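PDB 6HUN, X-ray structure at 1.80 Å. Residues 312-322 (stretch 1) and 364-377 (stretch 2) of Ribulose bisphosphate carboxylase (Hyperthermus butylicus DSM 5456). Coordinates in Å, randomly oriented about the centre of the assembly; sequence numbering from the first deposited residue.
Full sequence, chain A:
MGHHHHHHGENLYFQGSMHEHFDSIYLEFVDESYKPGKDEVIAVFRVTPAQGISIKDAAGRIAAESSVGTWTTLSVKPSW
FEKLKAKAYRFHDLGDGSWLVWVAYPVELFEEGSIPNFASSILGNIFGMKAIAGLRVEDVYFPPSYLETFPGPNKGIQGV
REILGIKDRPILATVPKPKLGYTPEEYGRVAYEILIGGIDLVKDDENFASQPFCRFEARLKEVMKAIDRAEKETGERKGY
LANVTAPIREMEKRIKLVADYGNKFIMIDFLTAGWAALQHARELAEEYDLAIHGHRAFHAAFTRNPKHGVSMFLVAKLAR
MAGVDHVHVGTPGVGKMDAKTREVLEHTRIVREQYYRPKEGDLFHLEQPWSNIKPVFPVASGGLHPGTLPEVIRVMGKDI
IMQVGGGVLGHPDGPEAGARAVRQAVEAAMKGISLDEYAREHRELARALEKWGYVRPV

Stretch 1 (312-322) MFLVAKLARMA
Stretch 2, residues 364-377: FHLEQPWSNIKPVF

Residues 312-322 form one continuous α-helix; 364-377 lies against it, crossing in the same general sense without lying parallel: CA of His 365 lies 8.5 Å from CA of Phe 313, CA of Ile 373 7.0 Å from CA of Met 321, and CA of Val 376 6.5 Å from CA of Arg 320. His 365 (chi1 m, phi/psi -136/159) sets its CD2 3.4 Å from CD2 of Phe 313 (chi1 t), over one face of the phenyl ring; the planes meet obliquely at 43°. Leu 366 O is reached through a water, 3.0 Å from that oxygen and 2.6 Å from Lys 317 NZ. In the short strand 368-369, Gln 368 (chi1 t, chi2 p) accepts a hydrogen bond at OE1 from Lys 317 NZ, 3.0 Å. Trp 370 (m, chi2 100°) opens a type II turn closed by Ile 373 N to Trp 370 O, 3.0 Å. Its indole carries the flat guanidinium of the extended Arg 320 (chi1-chi3 all t): centres 3.7 Å apart, planes at 12°, a cation-pi stack. Met 321 CG meets the indole edge at CZ3, 3.7 Å. Pro 375 CA covers the opposite guanidinium face, 3.6 Å from Arg 320 NH2, leaving the edge free to donate: NH2 to Ile 373 O, 3.1 Å, ending the turn, and NE to Lys 374 O, 3.0 Å, just after it. Val 376 (t) packs CG2 3.5 Å from Arg 320 CG.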

# COMPACT_ATOMS: atom_id res chain seq x y z
N MET A 312 -10.27 0.25 -8.88
CA MET A 312 -9.85 1.64 -8.73
C MET A 312 -11.02 2.47 -8.20
O MET A 312 -10.81 3.48 -7.52
CB MET A 312 -9.38 2.19 -10.11
CG MET A 312 -9.00 3.73 -10.02
SD MET A 312 -7.45 3.92 -9.01
CE MET A 312 -7.87 5.47 -8.16
N PHE A 313 -12.24 2.06 -8.54
CA PHE A 313 -13.43 2.72 -7.99
C PHE A 313 -13.33 2.82 -6.46
O PHE A 313 -13.55 3.88 -5.88
CB PHE A 313 -14.66 1.93 -8.45
CG PHE A 313 -16.01 2.54 -8.02
CD1 PHE A 313 -16.52 2.28 -6.75
CD2 PHE A 313 -16.77 3.33 -8.93
CE1 PHE A 313 -17.82 2.80 -6.36
CE2 PHE A 313 -17.99 3.84 -8.54
CZ PHE A 313 -18.52 3.59 -7.27
N LEU A 314 -13.03 1.72 -5.79
CA LEU A 314 -13.00 1.74 -4.33
C LEU A 314 -11.78 2.52 -3.83
O LEU A 314 -11.85 3.23 -2.80
CB LEU A 314 -13.07 0.29 -3.82
CG LEU A 314 -12.92 0.07 -2.29
CD1 LEU A 314 -14.05 0.81 -1.58
CD2 LEU A 314 -12.92 -1.39 -1.85
N VAL A 315 -10.65 2.41 -4.53
CA VAL A 315 -9.51 3.21 -4.10
C VAL A 315 -9.89 4.70 -4.15
O VAL A 315 -9.52 5.48 -3.26
CB VAL A 315 -8.32 2.92 -5.03
CG1 VAL A 315 -7.15 3.94 -4.78
CG2 VAL A 315 -7.87 1.45 -4.89
N ALA A 316 -10.59 5.13 -5.20
CA ALA A 316 -11.02 6.52 -5.30
C ALA A 316 -12.00 6.91 -4.19
O ALA A 316 -11.89 8.00 -3.60
CB ALA A 316 -11.67 6.81 -6.70
N LYS A 317 -12.92 6.02 -3.86
CA LYS A 317 -13.84 6.30 -2.75
C LYS A 317 -13.09 6.44 -1.42
O LYS A 317 -13.36 7.36 -0.64
CB LYS A 317 -14.87 5.16 -2.72
CG LYS A 317 -15.70 5.14 -1.50
CD LYS A 317 -16.64 3.94 -1.59
CE LYS A 317 -17.96 4.37 -2.05
NZ LYS A 317 -19.03 3.34 -1.83
N LEU A 318 -12.11 5.58 -1.18
CA LEU A 318 -11.36 5.70 0.09
C LEU A 318 -10.52 6.98 0.09
O LEU A 318 -10.33 7.60 1.12
CB LEU A 318 -10.45 4.47 0.28
CG LEU A 318 -11.19 3.12 0.46
CD1 LEU A 318 -10.16 1.95 0.37
CD2 LEU A 318 -11.82 3.07 1.79
N ALA A 319 -9.94 7.34 -1.07
CA ALA A 319 -9.19 8.61 -1.16
C ALA A 319 -10.07 9.83 -0.84
O ALA A 319 -9.64 10.76 -0.13
CB ALA A 319 -8.61 8.72 -2.56
N ARG A 320 -11.32 9.81 -1.28
CA ARG A 320 -12.22 10.90 -0.99
C ARG A 320 -12.57 10.93 0.50
O ARG A 320 -12.59 11.99 1.12
CB ARG A 320 -13.48 10.73 -1.83
CG ARG A 320 -14.54 11.80 -1.48
CD ARG A 320 -15.71 11.74 -2.53
NE ARG A 320 -16.75 12.74 -2.20
CZ ARG A 320 -17.94 12.84 -2.81
NH1 ARG A 320 -18.26 11.98 -3.76
NH2 ARG A 320 -18.83 13.78 -2.43
N MET A 321 -12.83 9.76 1.09
CA MET A 321 -13.06 9.72 2.54
C MET A 321 -11.86 10.24 3.33
O MET A 321 -12.01 11.04 4.27
CB MET A 321 -13.34 8.26 2.93
CG MET A 321 -14.64 7.77 2.38
SD MET A 321 -14.77 5.96 2.51
CE MET A 321 -14.55 5.99 4.27
N ALA A 322 -10.65 9.81 2.94
CA ALA A 322 -9.45 10.16 3.70
C ALA A 322 -9.12 11.62 3.55
O ALA A 322 -8.56 12.23 4.48
CB ALA A 322 -8.26 9.31 3.25
N PHE A 364 -21.83 -4.31 -9.74
CA PHE A 364 -20.45 -4.15 -9.33
C PHE A 364 -20.22 -2.93 -8.43
O PHE A 364 -19.10 -2.73 -7.96
CB PHE A 364 -19.56 -4.03 -10.56
CG PHE A 364 -19.35 -5.34 -11.27
CD1 PHE A 364 -20.24 -5.75 -12.24
CD2 PHE A 364 -18.25 -6.12 -10.98
CE1 PHE A 364 -20.06 -6.96 -12.90
CE2 PHE A 364 -18.05 -7.33 -11.64
CZ PHE A 364 -18.93 -7.77 -12.56
N HIS A 365 -21.25 -2.10 -8.23
CA HIS A 365 -21.14 -0.91 -7.42
C HIS A 365 -22.37 -0.84 -6.53
O HIS A 365 -23.40 -1.45 -6.84
CB HIS A 365 -21.04 0.40 -8.26
CG HIS A 365 -19.97 0.38 -9.31
ND1 HIS A 365 -20.25 0.21 -10.65
CD2 HIS A 365 -18.63 0.52 -9.21
CE1 HIS A 365 -19.11 0.20 -11.33
NE2 HIS A 365 -18.12 0.41 -10.49
N LEU A 366 -22.27 -0.09 -5.45
CA LEU A 366 -23.36 0.02 -4.48
C LEU A 366 -23.82 1.46 -4.40
O LEU A 366 -23.09 2.39 -4.73
CB LEU A 366 -22.88 -0.42 -3.09
CG LEU A 366 -22.49 -1.90 -3.00
CD1 LEU A 366 -21.46 -2.17 -1.89
CD2 LEU A 366 -23.72 -2.70 -2.76
N GLU A 367 -25.05 1.66 -3.95
CA GLU A 367 -25.52 3.03 -3.75
C GLU A 367 -24.73 3.64 -2.59
O GLU A 367 -24.38 2.92 -1.65
CB GLU A 367 -27.03 2.97 -3.50
CG GLU A 367 -27.59 4.03 -2.64
CD GLU A 367 -29.08 3.83 -2.44
OE1 GLU A 367 -29.79 3.52 -3.43
OE2 GLU A 367 -29.52 3.95 -1.28
N GLN A 368 -24.39 4.96 -2.66
CA GLN A 368 -23.56 5.61 -1.64
C GLN A 368 -23.93 7.10 -1.49
O GLN A 368 -23.52 7.92 -2.32
CB GLN A 368 -22.06 5.48 -1.96
CG GLN A 368 -21.20 6.20 -0.91
CD GLN A 368 -21.20 5.46 0.42
OE1 GLN A 368 -20.60 4.37 0.53
NE2 GLN A 368 -21.83 6.01 1.42
N PRO A 369 -24.65 7.48 -0.42
CA PRO A 369 -24.76 8.91 -0.09
C PRO A 369 -23.45 9.41 0.52
O PRO A 369 -22.70 8.68 1.16
CB PRO A 369 -25.92 8.99 0.94
CG PRO A 369 -26.31 7.54 1.27
CD PRO A 369 -25.21 6.63 0.65
N TRP A 370 -23.17 10.68 0.29
CA TRP A 370 -21.90 11.27 0.73
C TRP A 370 -22.16 12.43 1.69
O TRP A 370 -21.48 13.45 1.65
CB TRP A 370 -21.08 11.74 -0.47
CG TRP A 370 -20.42 10.66 -1.24
CD1 TRP A 370 -20.84 10.11 -2.40
CD2 TRP A 370 -19.19 10.05 -0.91
NE1 TRP A 370 -19.94 9.17 -2.85
CE2 TRP A 370 -18.91 9.10 -1.93
CE3 TRP A 370 -18.31 10.16 0.18
CZ2 TRP A 370 -17.79 8.30 -1.91
CZ3 TRP A 370 -17.16 9.36 0.16
CH2 TRP A 370 -16.92 8.46 -0.87
N SER A 371 -23.19 12.29 2.52
CA SER A 371 -23.52 13.37 3.44
C SER A 371 -22.27 13.82 4.21
O SER A 371 -21.52 12.98 4.72
CB SER A 371 -24.59 12.86 4.40
OG SER A 371 -25.42 13.91 4.80
N ASN A 372 -22.00 15.13 4.20
CA ASN A 372 -20.85 15.73 4.91
C ASN A 372 -19.47 15.38 4.32
O ASN A 372 -18.47 15.40 5.04
CB ASN A 372 -20.86 15.34 6.39
CG ASN A 372 -22.17 15.70 7.04
OD1 ASN A 372 -22.77 14.88 7.74
ND2 ASN A 372 -22.65 16.90 6.77
N ILE A 373 -19.36 14.98 3.07
CA ILE A 373 -18.05 14.69 2.47
C ILE A 373 -18.01 15.49 1.15
O ILE A 373 -18.80 15.22 0.27
CB ILE A 373 -17.84 13.18 2.19
CG1 ILE A 373 -18.03 12.29 3.45
CG2 ILE A 373 -16.47 12.96 1.52
CD1 ILE A 373 -16.95 12.34 4.43
N LYS A 374 -17.10 16.47 1.04
CA LYS A 374 -17.10 17.37 -0.12
C LYS A 374 -16.71 16.58 -1.37
O LYS A 374 -16.08 15.54 -1.24
CB LYS A 374 -16.07 18.47 0.07
CG LYS A 374 -16.56 19.58 1.14
CD LYS A 374 -15.46 20.46 1.54
CE LYS A 374 -16.08 21.62 2.45
NZ LYS A 374 -14.99 22.41 3.03
N PRO A 375 -17.15 17.02 -2.54
CA PRO A 375 -16.71 16.38 -3.79
C PRO A 375 -15.24 16.63 -4.10
O PRO A 375 -14.64 17.62 -3.70
CB PRO A 375 -17.61 17.02 -4.85
CG PRO A 375 -17.98 18.34 -4.28
CD PRO A 375 -18.05 18.18 -2.76
N VAL A 376 -14.69 15.74 -4.89
CA VAL A 376 -13.28 15.70 -5.26
C VAL A 376 -13.16 16.12 -6.74
O VAL A 376 -13.98 15.69 -7.53
CB VAL A 376 -12.74 14.26 -5.06
CG1 VAL A 376 -11.38 14.14 -5.69
CG2 VAL A 376 -12.71 13.99 -3.51
N PHE A 377 -12.08 16.83 -7.12
CA PHE A 377 -11.77 17.09 -8.55
C PHE A 377 -11.20 15.84 -9.21
O PHE A 377 -10.09 15.43 -8.86
CB PHE A 377 -10.73 18.20 -8.68
CG PHE A 377 -11.29 19.55 -9.07
CD1 PHE A 377 -12.04 19.73 -10.27
CD2 PHE A 377 -11.04 20.65 -8.27
CE1 PHE A 377 -12.55 20.99 -10.64
CE2 PHE A 377 -11.54 21.89 -8.62
CZ PHE A 377 -12.30 22.07 -9.77
O HOH W 1 -20.26 3.09 -4.14